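PDB 1HDF: spherulin-3A from Physarum polycephalum, which serves as a structural protein of the beta/gamma-crystallin family and binds calcium ions within its Greek-key domain. Local coordinates for residues Val52-Ala58 with Ile71-Ser77; Val47-Lys51 with Ser77-Leu82; Ile60-Phe66 with Ala90-Ile95; Gly13-Leu17 with Trp28-Gly32. All coordinates share one frame; numbering follows the deposited sequence.

Contact 1 of 4, residues Val52-Ala58 with Ile71-Ser77; sequences VGPNTKA and IRLEESS
Lys57 reaches across to four residues of 71-77 with an aliphatic chain and a charged tip. CB and then CG pass Leu73 O, CG the nearer at 3.7 Å; Lys57 CG is also 4.1 Å from Arg72 CG, the two long chains running side by side. A bend at chi2 (72°) then turns the chain so that CD comes beside Glu75 OE1 and CE beside the carboxylates of both Glu74 and Glu75. At the tip, Lys57 NZ makes a 2.8 Å salt bridge to Glu75 OE1, on its syn lone pair. A weaker one of 3.3 Å runs from Lys57 NZ to Glu74 OE1. Asn67 of the second subunit also takes a hydrogen bond from this ammonium, which ties the network to the dimer partner; Arg72 joins it through Glu74 and binds Gly68 of that subunit. A leucine in place of Lys57 would probably leave Glu75 without this counter-charge, Glu74 with Arg72 alone of the two, and Asn67 of the second subunit without this donor. Beneath this network, the antiparallel strands 56-61 and 70-73 form a hairpin of the crystallin Greek key, paired here by Ala58 and Leu73. Leu73 N gives a 2.6 Å bond to Ala58 O, and Ala58 N returns one to Leu73 O. The small Ala58 sets its CB 3.9 Å from Leu73 CB, which also meets Val52 CG2 at 3.7 Å, a methyl of a beta-branched residue suited to a buried sheet face. Before strand 56-61 begins, Val52 N bonds almost straight (171°) to Ser77 O, while Ser76 N approaches Gly53 O from above its carbonyl plane.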
# COMPACT_ATOMS: atom_id res chain seq x y z
N VAL A 52 -17.69 11.76 -1.19
CA VAL A 52 -16.72 10.91 -1.88
C VAL A 52 -16.28 11.58 -3.18
O VAL A 52 -17.11 12.04 -3.98
CB VAL A 52 -17.31 9.51 -2.19
CG1 VAL A 52 -16.20 8.57 -2.65
CG2 VAL A 52 -18.00 8.94 -0.95
N GLY A 53 -14.96 11.63 -3.38
CA GLY A 53 -14.42 12.27 -4.57
C GLY A 53 -14.65 11.53 -5.87
O GLY A 53 -15.16 10.41 -5.88
N PRO A 54 -14.28 12.14 -7.01
CA PRO A 54 -14.45 11.52 -8.32
C PRO A 54 -13.62 10.24 -8.44
O PRO A 54 -12.65 10.05 -7.70
CB PRO A 54 -14.00 12.61 -9.30
CG PRO A 54 -12.99 13.39 -8.49
CD PRO A 54 -13.68 13.49 -7.14
N ASN A 55 -14.03 9.37 -9.36
CA ASN A 55 -13.34 8.10 -9.60
C ASN A 55 -12.96 7.40 -8.31
O ASN A 55 -11.89 6.79 -8.23
CB ASN A 55 -12.08 8.33 -10.43
CG ASN A 55 -12.39 8.63 -11.87
OD1 ASN A 55 -11.52 8.58 -12.73
ND2 ASN A 55 -13.65 8.96 -12.14
N THR A 56 -13.83 7.49 -7.32
CA THR A 56 -13.54 6.88 -6.03
C THR A 56 -14.75 6.13 -5.47
O THR A 56 -15.89 6.55 -5.64
CB THR A 56 -13.11 7.94 -5.00
OG1 THR A 56 -12.01 8.69 -5.51
CG2 THR A 56 -12.71 7.28 -3.69
N LYS A 57 -14.49 5.01 -4.81
CA LYS A 57 -15.56 4.25 -4.18
C LYS A 57 -15.21 4.25 -2.70
O LYS A 57 -14.03 4.24 -2.33
CB LYS A 57 -15.60 2.82 -4.69
CG LYS A 57 -16.92 2.41 -5.32
CD LYS A 57 -17.12 3.09 -6.67
CE LYS A 57 -18.19 2.38 -7.48
NZ LYS A 57 -18.24 2.92 -8.87
N ALA A 58 -16.23 4.26 -1.85
CA ALA A 58 -16.00 4.23 -0.42
C ALA A 58 -16.90 3.17 0.20
O ALA A 58 -18.08 3.08 -0.11
CB ALA A 58 -16.29 5.58 0.18
N ILE A 71 -22.08 -0.39 3.48
CA ILE A 71 -22.65 0.03 2.20
C ILE A 71 -21.58 0.65 1.31
O ILE A 71 -20.56 1.16 1.80
CB ILE A 71 -23.77 1.09 2.37
CG1 ILE A 71 -23.20 2.36 2.99
CG2 ILE A 71 -24.92 0.51 3.21
CD1 ILE A 71 -24.13 3.56 2.90
N ARG A 72 -21.81 0.60 0.01
CA ARG A 72 -20.90 1.17 -0.96
C ARG A 72 -21.30 2.60 -1.30
O ARG A 72 -22.48 2.89 -1.54
CB ARG A 72 -20.89 0.33 -2.23
CG ARG A 72 -20.22 1.00 -3.42
CD ARG A 72 -20.25 0.08 -4.64
NE ARG A 72 -21.61 -0.37 -4.93
CZ ARG A 72 -21.90 -1.41 -5.69
NH1 ARG A 72 -20.92 -2.12 -6.24
NH2 ARG A 72 -23.17 -1.76 -5.89
N LEU A 73 -20.33 3.51 -1.31
CA LEU A 73 -20.61 4.90 -1.67
C LEU A 73 -19.98 5.16 -3.03
O LEU A 73 -18.81 4.88 -3.25
CB LEU A 73 -20.05 5.87 -0.61
CG LEU A 73 -20.73 5.77 0.76
CD1 LEU A 73 -20.29 6.93 1.63
CD2 LEU A 73 -22.27 5.77 0.59
N GLU A 74 -20.79 5.68 -3.95
CA GLU A 74 -20.37 5.95 -5.32
C GLU A 74 -19.51 7.20 -5.46
O GLU A 74 -19.59 8.11 -4.63
CB GLU A 74 -21.61 6.11 -6.21
CG GLU A 74 -22.54 4.92 -6.19
CD GLU A 74 -21.87 3.68 -6.74
OE1 GLU A 74 -21.22 3.78 -7.79
OE2 GLU A 74 -21.99 2.60 -6.15
N GLU A 75 -18.71 7.25 -6.51
CA GLU A 75 -17.86 8.41 -6.77
C GLU A 75 -18.69 9.68 -6.82
O GLU A 75 -19.87 9.64 -7.15
CB GLU A 75 -17.14 8.25 -8.11
CG GLU A 75 -18.07 7.98 -9.29
CD GLU A 75 -18.30 6.49 -9.53
OE1 GLU A 75 -18.31 5.72 -8.55
OE2 GLU A 75 -18.48 6.09 -10.70
N SER A 76 -18.06 10.80 -6.48
CA SER A 76 -18.70 12.11 -6.50
C SER A 76 -20.09 12.09 -5.87
O SER A 76 -21.04 12.64 -6.43
CB SER A 76 -18.80 12.61 -7.95
OG SER A 76 -17.54 12.59 -8.60
N SER A 77 -20.21 11.46 -4.71
CA SER A 77 -21.50 11.41 -4.04
C SER A 77 -21.38 11.94 -2.63
O SER A 77 -20.28 12.18 -2.13
CB SER A 77 -21.99 9.97 -3.96
OG SER A 77 -21.26 9.27 -2.97
O HOH W 1 -16.49 10.19 -10.64

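Contact 2 of 4, residues Val47-Lys51 with Ser77-Leu82; sequences VSSVK and SQVTDL. With CA (calcium ion), chain C.
Val50 and Val79 face each other as an antiparallel hydrogen-bonded pair, and their two reciprocal backbone bonds fix the register. Val50 N to Val79 O and Val79 N to Val50 O are both 3.0 Å. A third bond lies beyond the strand pairing, where Leu82 N reaches Ser48 O at 2.7 Å and fastens the turn after strand 77-79 to the loop before strand 49-52.

The apolar contacts gather on the face that carries Val50 and Val79. Val79 CG1, held between its own backbone N and carbonyl carbon (chi1 40°), meets Val50 CB at 3.8 Å. Leu82 sends CD1 into the angle between two valines, 3.6 Å from Val47 CG1 and 4.0 Å from Val50 CG2. Branched side chains suit this place because they fill the side shared with Val47 and Leu82 with short, stiff groups.

The face of Lys51 and Gln78 is more polar. Here the two chains cross, and Gln78 OE1 rests 3.4 Å from Lys51 CG, against its aliphatic part. The lysine carries its charge farther on, where NZ bonds to Asn9 and the ammonium group makes a cation-pi contact with Phe23.

Metal binding involves one side chain of the pair. Ser48 OG coordinates a calcium ion at 2.3 Å, with Lys19, Val46, Asp89 and waters completing the shell, and it also bonds to Asn88. Next to it, Ser49 OG bonds to His20. Ser48 and Ser49 both face Tyr18, forming a classic beta bulge at the calcium site of this beta/gamma-crystallin Greek-key domain.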
# COMPACT_ATOMS: atom_id res chain seq x y z
N VAL A 47 -19.39 9.84 12.90
CA VAL A 47 -19.65 10.32 11.55
C VAL A 47 -21.15 10.39 11.21
O VAL A 47 -21.89 9.44 11.43
CB VAL A 47 -18.92 9.44 10.50
CG1 VAL A 47 -19.21 9.94 9.09
CG2 VAL A 47 -17.42 9.49 10.76
N SER A 48 -21.58 11.52 10.66
CA SER A 48 -22.98 11.71 10.31
C SER A 48 -23.23 12.05 8.85
O SER A 48 -24.34 11.84 8.36
CB SER A 48 -23.59 12.77 11.22
OG SER A 48 -23.53 12.33 12.57
N SER A 49 -22.23 12.60 8.16
CA SER A 49 -22.35 12.95 6.74
C SER A 49 -21.04 12.62 6.00
O SER A 49 -19.97 12.60 6.60
CB SER A 49 -22.70 14.44 6.56
OG SER A 49 -21.67 15.28 7.05
N VAL A 50 -21.14 12.37 4.70
CA VAL A 50 -19.97 11.99 3.91
C VAL A 50 -19.92 12.56 2.49
O VAL A 50 -20.96 12.84 1.89
CB VAL A 50 -19.87 10.44 3.80
CG1 VAL A 50 -18.58 10.04 3.08
CG2 VAL A 50 -19.95 9.81 5.17
N LYS A 51 -18.71 12.71 1.97
CA LYS A 51 -18.49 13.19 0.61
C LYS A 51 -17.41 12.31 -0.01
O LYS A 51 -16.34 12.13 0.57
CB LYS A 51 -18.02 14.64 0.61
CG LYS A 51 -19.10 15.67 0.89
CD LYS A 51 -18.51 17.06 0.79
CE LYS A 51 -19.60 18.14 0.76
NZ LYS A 51 -19.00 19.51 0.68
N SER A 77 -20.21 11.46 -4.71
CA SER A 77 -21.50 11.41 -4.04
C SER A 77 -21.38 11.94 -2.63
O SER A 77 -20.28 12.18 -2.13
CB SER A 77 -21.99 9.97 -3.96
OG SER A 77 -21.26 9.27 -2.97
N GLN A 78 -22.52 12.13 -1.98
CA GLN A 78 -22.56 12.59 -0.61
C GLN A 78 -23.87 12.24 0.05
O GLN A 78 -24.91 12.17 -0.60
CB GLN A 78 -22.38 14.10 -0.54
CG GLN A 78 -22.84 14.83 -1.76
CD GLN A 78 -21.68 15.40 -2.50
OE1 GLN A 78 -20.90 16.17 -1.93
NE2 GLN A 78 -21.53 15.03 -3.77
N VAL A 79 -23.81 12.02 1.36
CA VAL A 79 -25.00 11.70 2.14
C VAL A 79 -25.00 12.71 3.29
O VAL A 79 -24.07 12.75 4.10
CB VAL A 79 -24.94 10.25 2.67
CG1 VAL A 79 -23.53 9.91 3.11
CG2 VAL A 79 -25.92 10.06 3.82
N THR A 80 -26.03 13.55 3.33
CA THR A 80 -26.13 14.60 4.35
C THR A 80 -26.49 14.07 5.73
O THR A 80 -26.23 14.73 6.73
CB THR A 80 -27.17 15.67 3.98
OG1 THR A 80 -28.48 15.09 4.02
CG2 THR A 80 -26.91 16.23 2.60
N ASP A 81 -27.08 12.89 5.77
CA ASP A 81 -27.47 12.28 7.04
C ASP A 81 -27.36 10.76 6.91
O ASP A 81 -28.15 10.13 6.20
CB ASP A 81 -28.90 12.69 7.38
CG ASP A 81 -29.31 12.25 8.76
OD1 ASP A 81 -28.84 11.19 9.23
OD2 ASP A 81 -30.12 12.96 9.39
N LEU A 82 -26.39 10.18 7.61
CA LEU A 82 -26.17 8.74 7.56
C LEU A 82 -27.27 7.88 8.19
O LEU A 82 -27.25 6.66 8.07
CB LEU A 82 -24.82 8.39 8.19
CG LEU A 82 -23.59 8.61 7.30
CD1 LEU A 82 -22.31 8.41 8.08
CD2 LEU A 82 -23.65 7.65 6.13
CA CA C . -22.36 12.44 14.53
O HOH W 2 -21.52 12.66 16.86
O HOH W 3 -24.65 13.31 15.50

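Contact 3 of 4, residues Ile60-Phe66 with Ala90-Ile95; sequences IFKDDRF and AISSMI. With CA (calcium ion), chain D.
Ser93 OG is gripped by two backbone groups of the turn after strand 56-61: it donates to Asp63 O at 2.6 Å, in the carbonyl plane, and accepts from Phe66 N at 3.0 Å. A short hydroxyl held between the backbone N and carbonyl carbon (chi1 63°) suits this spot, since it can donate to a carbonyl and accept from an amide at once. An alanine here would probably leave Asp63 O and Phe66 N without this shared partner and let the turn move more freely. Close by, Ser92 OG (2.4 Å), Lys62 O (2.4 Å) and Ala90 O bind a calcium ion, with Asp45 and waters in the same shell; Ser92 OG is also hydrogen-bonded to Asn44 ND2. Ser92 N also bonds to Phe61 O, and Phe61 N to Ser93 O, so backbone bonds position the ligands. Ile95 CD1 sits over one face of the Phe66 ring, 4.2 Å from its centroid, and Ile95 CG1 meets CE1 of that ring. Toward the core, Ile60 packs its CD1 on Ile91 CD1 and its CG2 on the selenium of selenomethionine Met94. Strand 93-98 runs between strands 56-61 and 33-34, with Met94 reaching strand 15-18 of the other sheet and Phe66 packing on Thr98 of the second subunit.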
# COMPACT_ATOMS: atom_id res chain seq x y z
N ILE A 60 -18.09 1.91 3.88
CA ILE A 60 -18.13 2.19 5.31
C ILE A 60 -18.71 1.00 6.08
O ILE A 60 -19.75 0.47 5.70
CB ILE A 60 -18.96 3.46 5.57
CG1 ILE A 60 -20.34 3.32 4.92
CG2 ILE A 60 -18.23 4.68 5.02
CD1 ILE A 60 -21.26 4.50 5.18
N PHE A 61 -18.04 0.60 7.15
CA PHE A 61 -18.46 -0.54 7.96
C PHE A 61 -18.86 -0.16 9.37
O PHE A 61 -18.27 0.73 9.98
CB PHE A 61 -17.33 -1.57 8.02
CG PHE A 61 -16.90 -2.05 6.67
CD1 PHE A 61 -16.19 -1.20 5.82
CD2 PHE A 61 -17.30 -3.30 6.21
CE1 PHE A 61 -15.88 -1.60 4.54
CE2 PHE A 61 -17.00 -3.70 4.92
CZ PHE A 61 -16.29 -2.85 4.08
N LYS A 62 -19.86 -0.87 9.90
CA LYS A 62 -20.33 -0.57 11.24
C LYS A 62 -19.30 -0.92 12.29
O LYS A 62 -19.20 -0.24 13.31
CB LYS A 62 -21.62 -1.33 11.54
CG LYS A 62 -22.22 -0.98 12.89
CD LYS A 62 -23.70 -1.28 12.92
CE LYS A 62 -24.37 -0.60 14.10
NZ LYS A 62 -25.83 -0.89 14.15
N ASP A 63 -18.52 -1.97 12.04
CA ASP A 63 -17.50 -2.39 12.97
C ASP A 63 -16.10 -2.17 12.41
O ASP A 63 -15.93 -1.80 11.25
CB ASP A 63 -17.67 -3.88 13.33
CG ASP A 63 -19.03 -4.18 13.93
OD1 ASP A 63 -19.58 -3.29 14.61
OD2 ASP A 63 -19.54 -5.30 13.74
N ASP A 64 -15.10 -2.40 13.25
CA ASP A 64 -13.71 -2.25 12.85
C ASP A 64 -13.33 -3.45 11.99
O ASP A 64 -14.05 -4.45 11.94
CB ASP A 64 -12.82 -2.24 14.08
CG ASP A 64 -12.86 -3.55 14.83
OD1 ASP A 64 -13.95 -3.89 15.35
OD2 ASP A 64 -11.83 -4.26 14.90
N ARG A 65 -12.18 -3.35 11.32
CA ARG A 65 -11.67 -4.42 10.48
C ARG A 65 -12.64 -4.91 9.40
O ARG A 65 -12.64 -6.08 9.03
CB ARG A 65 -11.22 -5.58 11.37
CG ARG A 65 -10.05 -5.18 12.25
CD ARG A 65 -9.66 -6.25 13.25
NE ARG A 65 -8.44 -5.89 13.96
CZ ARG A 65 -8.30 -4.82 14.73
NH1 ARG A 65 -9.33 -3.99 14.91
NH2 ARG A 65 -7.14 -4.56 15.32
N PHE A 66 -13.46 -3.99 8.92
CA PHE A 66 -14.41 -4.28 7.85
C PHE A 66 -15.46 -5.35 8.14
O PHE A 66 -15.82 -6.12 7.25
CB PHE A 66 -13.62 -4.64 6.59
CG PHE A 66 -12.33 -3.87 6.46
CD1 PHE A 66 -12.34 -2.48 6.36
CD2 PHE A 66 -11.11 -4.52 6.47
CE1 PHE A 66 -11.14 -1.75 6.29
CE2 PHE A 66 -9.91 -3.81 6.40
CZ PHE A 66 -9.93 -2.42 6.31
N ALA A 90 -21.86 5.31 13.79
CA ALA A 90 -21.60 3.88 13.95
C ALA A 90 -20.47 3.32 13.10
O ALA A 90 -20.08 2.17 13.30
CB ALA A 90 -22.88 3.10 13.68
N ILE A 91 -19.95 4.11 12.17
CA ILE A 91 -18.88 3.64 11.30
C ILE A 91 -17.61 3.44 12.11
O ILE A 91 -17.22 4.30 12.91
CB ILE A 91 -18.62 4.63 10.15
CG1 ILE A 91 -19.89 4.75 9.29
CG2 ILE A 91 -17.46 4.15 9.29
CD1 ILE A 91 -19.79 5.78 8.20
N SER A 92 -16.95 2.30 11.90
CA SER A 92 -15.73 2.00 12.64
C SER A 92 -14.56 1.58 11.77
O SER A 92 -13.48 1.29 12.28
CB SER A 92 -16.02 0.93 13.69
OG SER A 92 -17.04 1.36 14.58
N SER A 93 -14.77 1.54 10.45
CA SER A 93 -13.72 1.20 9.50
C SER A 93 -14.19 1.62 8.11
O SER A 93 -15.39 1.82 7.89
CB SER A 93 -13.38 -0.31 9.54
OG SER A 93 -14.46 -1.13 9.15
N MSE A 94 -13.26 1.75 7.18
CA MSE A 94 -13.64 2.18 5.85
C MSE A 94 -12.55 1.87 4.83
O MSE A 94 -11.37 1.89 5.16
CB MSE A 94 -13.94 3.68 5.87
CG MSE A 94 -14.26 4.31 4.52
SE MSE A 94 -14.87 6.15 4.64
CE MSE A 94 -13.16 7.01 4.85
N ILE A 95 -12.97 1.57 3.61
CA ILE A 95 -12.07 1.28 2.49
C ILE A 95 -12.29 2.35 1.42
O ILE A 95 -13.43 2.61 1.01
CB ILE A 95 -12.36 -0.11 1.86
CG1 ILE A 95 -11.88 -1.22 2.80
CG2 ILE A 95 -11.64 -0.23 0.53
CD1 ILE A 95 -12.21 -2.62 2.32
CA CA D . -19.27 1.01 15.31
O HOH W 4 -18.95 -1.48 16.38
O HOH W 5 -18.22 0.57 17.69
O HOH W 6 -21.85 0.58 16.25

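Contact 4 of 4, residues Gly13-Leu17 with Trp28-Gly32; sequences GEVFL and WKVTG
With CG of Lys29 turned away from the backbone N (chi1 168°) and the chain bent at chi3 (68°), the lysine lies along Phe16 and turns its tip to Glu14. The Phe16 ring, whose CG lies opposite the carbonyl carbon, presents its edge: CE1 is 3.4 Å from Lys29 CD, and Lys29 CG also lies in the ring plane. The lysine's methylenes thus cover an aromatic edge, while NZ forms a weak, 3.3 Å salt bridge with Glu14 OE2; OE1 of that glutamate accepts from Ala11. Beneath, four backbone bonds hold the strands: Val15 and Val30 exchange a pair, and so do Leu17 and Trp28, with Leu17 N to Trp28 O at 2.8 Å. On the buried face Leu17 CD1 meets Val30 CG2 at 3.9 Å. The Trp28 ring meets a backbone group, with Leu17 O at its edge, 3.6 Å from CE3. Gly13 has a positive phi (84°), where a CB would jam against the preceding carbonyl, and its own O lies 3.3 Å from Thr31 CG2. The hairpin occupies the middle of its sheet: strand 27-30 is flanked on its other side by strand 2-4 and strand 15-18 by strand 49-52, while Val15, Leu17 and Val30 pack on Met94 of strand 93-98 in the second sheet.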
# COMPACT_ATOMS: atom_id res chain seq x y z
N GLY A 13 -9.69 9.91 -4.73
CA GLY A 13 -9.02 9.19 -3.66
C GLY A 13 -9.22 9.78 -2.28
O GLY A 13 -8.64 9.31 -1.31
N GLU A 14 -10.04 10.82 -2.18
CA GLU A 14 -10.30 11.44 -0.89
C GLU A 14 -11.75 11.29 -0.48
O GLU A 14 -12.66 11.32 -1.31
CB GLU A 14 -9.98 12.93 -0.91
CG GLU A 14 -8.65 13.30 -1.50
CD GLU A 14 -8.42 14.80 -1.43
OE1 GLU A 14 -9.35 15.57 -1.77
OE2 GLU A 14 -7.31 15.20 -1.03
N VAL A 15 -11.95 11.15 0.82
CA VAL A 15 -13.28 11.03 1.38
C VAL A 15 -13.32 11.93 2.60
O VAL A 15 -12.45 11.85 3.46
CB VAL A 15 -13.60 9.58 1.81
CG1 VAL A 15 -14.97 9.54 2.48
CG2 VAL A 15 -13.57 8.66 0.60
N PHE A 16 -14.32 12.81 2.65
CA PHE A 16 -14.46 13.73 3.77
C PHE A 16 -15.52 13.19 4.70
O PHE A 16 -16.65 12.95 4.28
CB PHE A 16 -14.88 15.12 3.28
CG PHE A 16 -13.82 15.86 2.52
CD1 PHE A 16 -12.49 15.42 2.52
CD2 PHE A 16 -14.14 17.02 1.82
CE1 PHE A 16 -11.50 16.14 1.82
CE2 PHE A 16 -13.16 17.74 1.12
CZ PHE A 16 -11.84 17.30 1.12
N LEU A 17 -15.15 13.02 5.97
CA LEU A 17 -16.06 12.52 6.99
C LEU A 17 -16.38 13.68 7.93
O LEU A 17 -15.48 14.34 8.44
CB LEU A 17 -15.41 11.37 7.76
CG LEU A 17 -14.98 10.16 6.92
CD1 LEU A 17 -14.32 9.10 7.81
CD2 LEU A 17 -16.20 9.58 6.18
N TRP A 28 -12.77 15.18 8.69
CA TRP A 28 -11.57 14.39 8.43
C TRP A 28 -11.46 14.02 6.94
O TRP A 28 -12.44 13.66 6.29
CB TRP A 28 -11.59 13.10 9.26
CG TRP A 28 -11.49 13.29 10.75
CD1 TRP A 28 -10.34 13.36 11.49
CD2 TRP A 28 -12.57 13.40 11.69
NE1 TRP A 28 -10.64 13.50 12.82
CE2 TRP A 28 -12.00 13.53 12.97
CE3 TRP A 28 -13.96 13.39 11.56
CZ2 TRP A 28 -12.78 13.65 14.13
CZ3 TRP A 28 -14.74 13.52 12.71
CH2 TRP A 28 -14.14 13.65 13.98
N LYS A 29 -10.25 14.13 6.41
CA LYS A 29 -10.00 13.75 5.03
C LYS A 29 -9.31 12.40 5.14
O LYS A 29 -8.32 12.24 5.85
CB LYS A 29 -9.07 14.74 4.33
CG LYS A 29 -8.57 14.22 2.98
CD LYS A 29 -8.22 15.34 2.01
CE LYS A 29 -7.00 16.13 2.45
NZ LYS A 29 -6.69 17.22 1.48
N VAL A 30 -9.85 11.41 4.43
CA VAL A 30 -9.29 10.07 4.45
C VAL A 30 -8.94 9.59 3.06
O VAL A 30 -9.63 9.89 2.09
CB VAL A 30 -10.29 9.06 5.04
CG1 VAL A 30 -9.70 7.66 4.99
CG2 VAL A 30 -10.64 9.44 6.47
N THR A 31 -7.84 8.86 2.96
CA THR A 31 -7.40 8.27 1.70
C THR A 31 -6.97 6.86 2.10
O THR A 31 -6.74 6.60 3.28
CB THR A 31 -6.19 9.00 1.09
OG1 THR A 31 -5.06 8.80 1.94
CG2 THR A 31 -6.47 10.49 0.95
N GLY A 32 -6.85 5.97 1.13
CA GLY A 32 -6.46 4.61 1.46
C GLY A 32 -7.51 3.99 2.36
O GLY A 32 -8.67 4.41 2.33

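From the N terminus, contact 4 closes first, joining 13-17 to 28-32 in the hairpin of the first Greek key. The chain then reaches 47-51, where contact 2 opens, and 52-58, where contact 1 opens; contact 1 closes at 71-77, nested inside the loop that contact 2 closes at 77-82. Contact 3 starts at 60-66, within both loops, and ends at 90-95, beyond them, so it crosses contacts 1 and 2. Contacts 2 and 4 belong to one sheet, through neighbouring strands 49-52 and 15-18, while contacts 1 and 3 share strand 56-61 in the other. Leu73 against Val50, and Ala58 against Val15, join the two sheets.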